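Local coordinates for nitrogenase molybdenum-iron protein beta chain (Clostridium pasteurianum, PDB 4WN9) that forms, with the alpha chain, the nitrogenase component that reduces dinitrogen to ammonia and shares an [8Fe-7S] cluster between the two subunits, at residues N169-V174 against L229-N234. Numbering follows the deposited sequence.
Sequences NGKINV and LKDTGN
N169 meets 229-234 through both its backbone and its side-chain amide. Its backbone N donates to N234 O over 3.1 Å, nearly straight. Its ND2 reaches D231 OD2 at 2.6 Å with an N-H...O angle of 156°; the acceptor lies close to the amide plane of N169, but the donor arrives from above the carboxylate, the two flat groups being turned 61° against each other. The carboxylate is brought there by D231 CG lying anti to its backbone N (chi1 -159°). The third bond across comes from N173 ND2, which makes an almost linear bond of 3.1 Å to T232 O, and this oxygen lies in the plane of the N173 side-chain amide. Around this bond the side chains of N173 and T232 cross at about a right angle, with N173 OD1 3.9 Å from T232 CG2.

The next shell fixes these donors. N169 OD1 accepts from K171 N at 2.8 Å, closing an Asx turn that holds the amide's rotation while ND2 faces D231. A water, 2.6 Å from K171 NZ, donates to D231 OD2, so the lysine and carboxylate are linked indirectly and the oxygen has two donors. S235 OG hydrogen-bonds to both N169 ND2 and N173 OD1, while N173 ND2 also pairs with T238 OG1. T232 OG1 and N234 ND2 are tied to S162 and T165, respectively.

Beyond the side chains, backbone bonds join K171 to D236 and N173 to L237 and L239. The contact thus packs the Asx-turn entry of strand 172-175 against the turn leading from helix 226-230 into strand 237-241, which runs parallel beside 172-175, at the N-terminal ends of two central strands of a four-stranded parallel sheet in a Rossmann-like alpha/beta domain of the nitrogenase component 1 fold, away from the cluster ligands.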
loop_
_atom_site.group_PDB
_atom_site.type_symbol
_atom_site.label_atom_id
_atom_site.label_comp_id
_atom_site.label_asym_id
_atom_site.label_seq_id
_atom_site.Cartn_x
_atom_site.Cartn_y
_atom_site.Cartn_z
ATOM N N ASN B 169 -29.615 -9.416 31.802
ATOM C CA ASN B 169 -29.731 -9.283 30.347
ATOM C C ASN B 169 -29.058 -10.433 29.609
ATOM O O ASN B 169 -29.363 -10.683 28.448
ATOM C CB ASN B 169 -29.221 -7.919 29.852
ATOM C CG ASN B 169 -27.796 -7.596 30.297
ATOM O OD1 ASN B 169 -26.972 -8.473 30.554
ATOM N ND2 ASN B 169 -27.503 -6.309 30.365
ATOM N N GLY B 170 -28.150 -11.119 30.297
ATOM C CA GLY B 170 -27.443 -12.261 29.738
ATOM C C GLY B 170 -26.251 -11.840 28.903
ATOM O O GLY B 170 -25.605 -12.667 28.275
ATOM N N LYS B 171 -25.945 -10.548 28.934
ATOM C CA LYS B 171 -24.955 -9.944 28.043
ATOM C C LYS B 171 -23.586 -9.783 28.710
ATOM O O LYS B 171 -23.479 -9.835 29.931
ATOM C CB LYS B 171 -25.488 -8.594 27.574
ATOM C CG LYS B 171 -26.730 -8.734 26.715
ATOM C CD LYS B 171 -27.355 -7.411 26.291
ATOM C CE LYS B 171 -28.336 -7.672 25.164
ATOM N NZ LYS B 171 -29.194 -6.504 24.852
ATOM N N ILE B 172 -22.534 -9.641 27.896
ATOM C CA ILE B 172 -21.210 -9.221 28.383
ATOM C C ILE B 172 -20.981 -7.792 27.906
ATOM O O ILE B 172 -21.318 -7.463 26.768
ATOM C CB ILE B 172 -20.087 -10.117 27.845
ATOM C CG1 ILE B 172 -20.138 -11.491 28.514
ATOM C CG2 ILE B 172 -18.718 -9.481 28.075
ATOM C CD1 ILE B 172 -19.156 -12.488 27.937
ATOM N N ASN B 173 -20.434 -6.940 28.766
ATOM C CA ASN B 173 -20.063 -5.583 28.347
ATOM C C ASN B 173 -18.648 -5.560 27.796
ATOM O O ASN B 173 -17.742 -6.170 28.366
ATOM C CB ASN B 173 -20.092 -4.608 29.514
ATOM C CG ASN B 173 -21.476 -4.417 30.094
ATOM O OD1 ASN B 173 -22.488 -4.484 29.400
ATOM N ND2 ASN B 173 -21.517 -4.153 31.369
ATOM N N VAL B 174 -18.441 -4.821 26.713
ATOM C CA VAL B 174 -17.081 -4.668 26.182
ATOM C C VAL B 174 -16.772 -3.182 25.974
ATOM O O VAL B 174 -17.496 -2.490 25.285
ATOM C CB VAL B 174 -16.865 -5.515 24.891
ATOM C CG1 VAL B 174 -17.951 -5.275 23.865
ATOM C CG2 VAL B 174 -15.503 -5.252 24.279
ATOM N N LEU B 229 -27.109 1.546 27.255
ATOM C CA LEU B 229 -26.086 2.036 28.178
ATOM C C LEU B 229 -26.602 1.933 29.622
ATOM O O LEU B 229 -25.824 1.677 30.559
ATOM C CB LEU B 229 -25.666 3.485 27.840
ATOM C CG LEU B 229 -24.869 3.771 26.537
ATOM C CD1 LEU B 229 -24.780 5.267 26.272
ATOM C CD2 LEU B 229 -23.470 3.175 26.584
ATOM N N LYS B 230 -27.903 2.165 29.801
ATOM C CA LYS B 230 -28.549 1.932 31.097
ATOM C C LYS B 230 -28.390 0.463 31.433
ATOM O O LYS B 230 -27.892 0.094 32.495
ATOM C CB LYS B 230 -30.047 2.249 31.040
ATOM C CG LYS B 230 -30.425 3.664 30.614
ATOM C CD LYS B 230 -29.896 4.719 31.566
ATOM C CE LYS B 230 -30.739 4.861 32.827
ATOM N NZ LYS B 230 -30.023 5.656 33.873
ATOM N N ASP B 231 -28.795 -0.374 30.484
ATOM C CA ASP B 231 -28.813 -1.818 30.677
ATOM C C ASP B 231 -27.459 -2.466 30.948
ATOM O O ASP B 231 -27.408 -3.671 31.245
ATOM C CB ASP B 231 -29.463 -2.508 29.476
ATOM C CG ASP B 231 -29.971 -3.914 29.826
ATOM O OD1 ASP B 231 -30.875 -4.000 30.679
ATOM O OD2 ASP B 231 -29.471 -4.922 29.274
ATOM N N THR B 232 -26.376 -1.689 30.827
ATOM C CA THR B 232 -25.017 -2.152 31.142
ATOM C C THR B 232 -24.882 -2.623 32.571
ATOM O O THR B 232 -24.105 -3.539 32.869
ATOM C CB THR B 232 -23.957 -1.049 30.911
ATOM O OG1 THR B 232 -24.381 0.177 31.519
ATOM C CG2 THR B 232 -23.748 -0.815 29.399
ATOM N N GLY B 233 -25.619 -1.992 33.475
ATOM C CA GLY B 233 -25.558 -2.388 34.881
ATOM C C GLY B 233 -26.097 -3.793 35.135
ATOM O O GLY B 233 -25.806 -4.389 36.160
ATOM N N ASN B 234 -26.877 -4.318 34.191
ATOM C CA ASN B 234 -27.533 -5.618 34.337
ATOM C C ASN B 234 -26.803 -6.777 33.653
ATOM O O ASN B 234 -27.431 -7.803 33.329
ATOM C CB ASN B 234 -28.944 -5.529 33.744
ATOM C CG ASN B 234 -29.884 -4.721 34.611
ATOM O OD1 ASN B 234 -29.709 -4.644 35.826
ATOM N ND2 ASN B 234 -30.888 -4.120 33.994
HETATM O O HOH W 1 -28.988 -4.497 26.557
#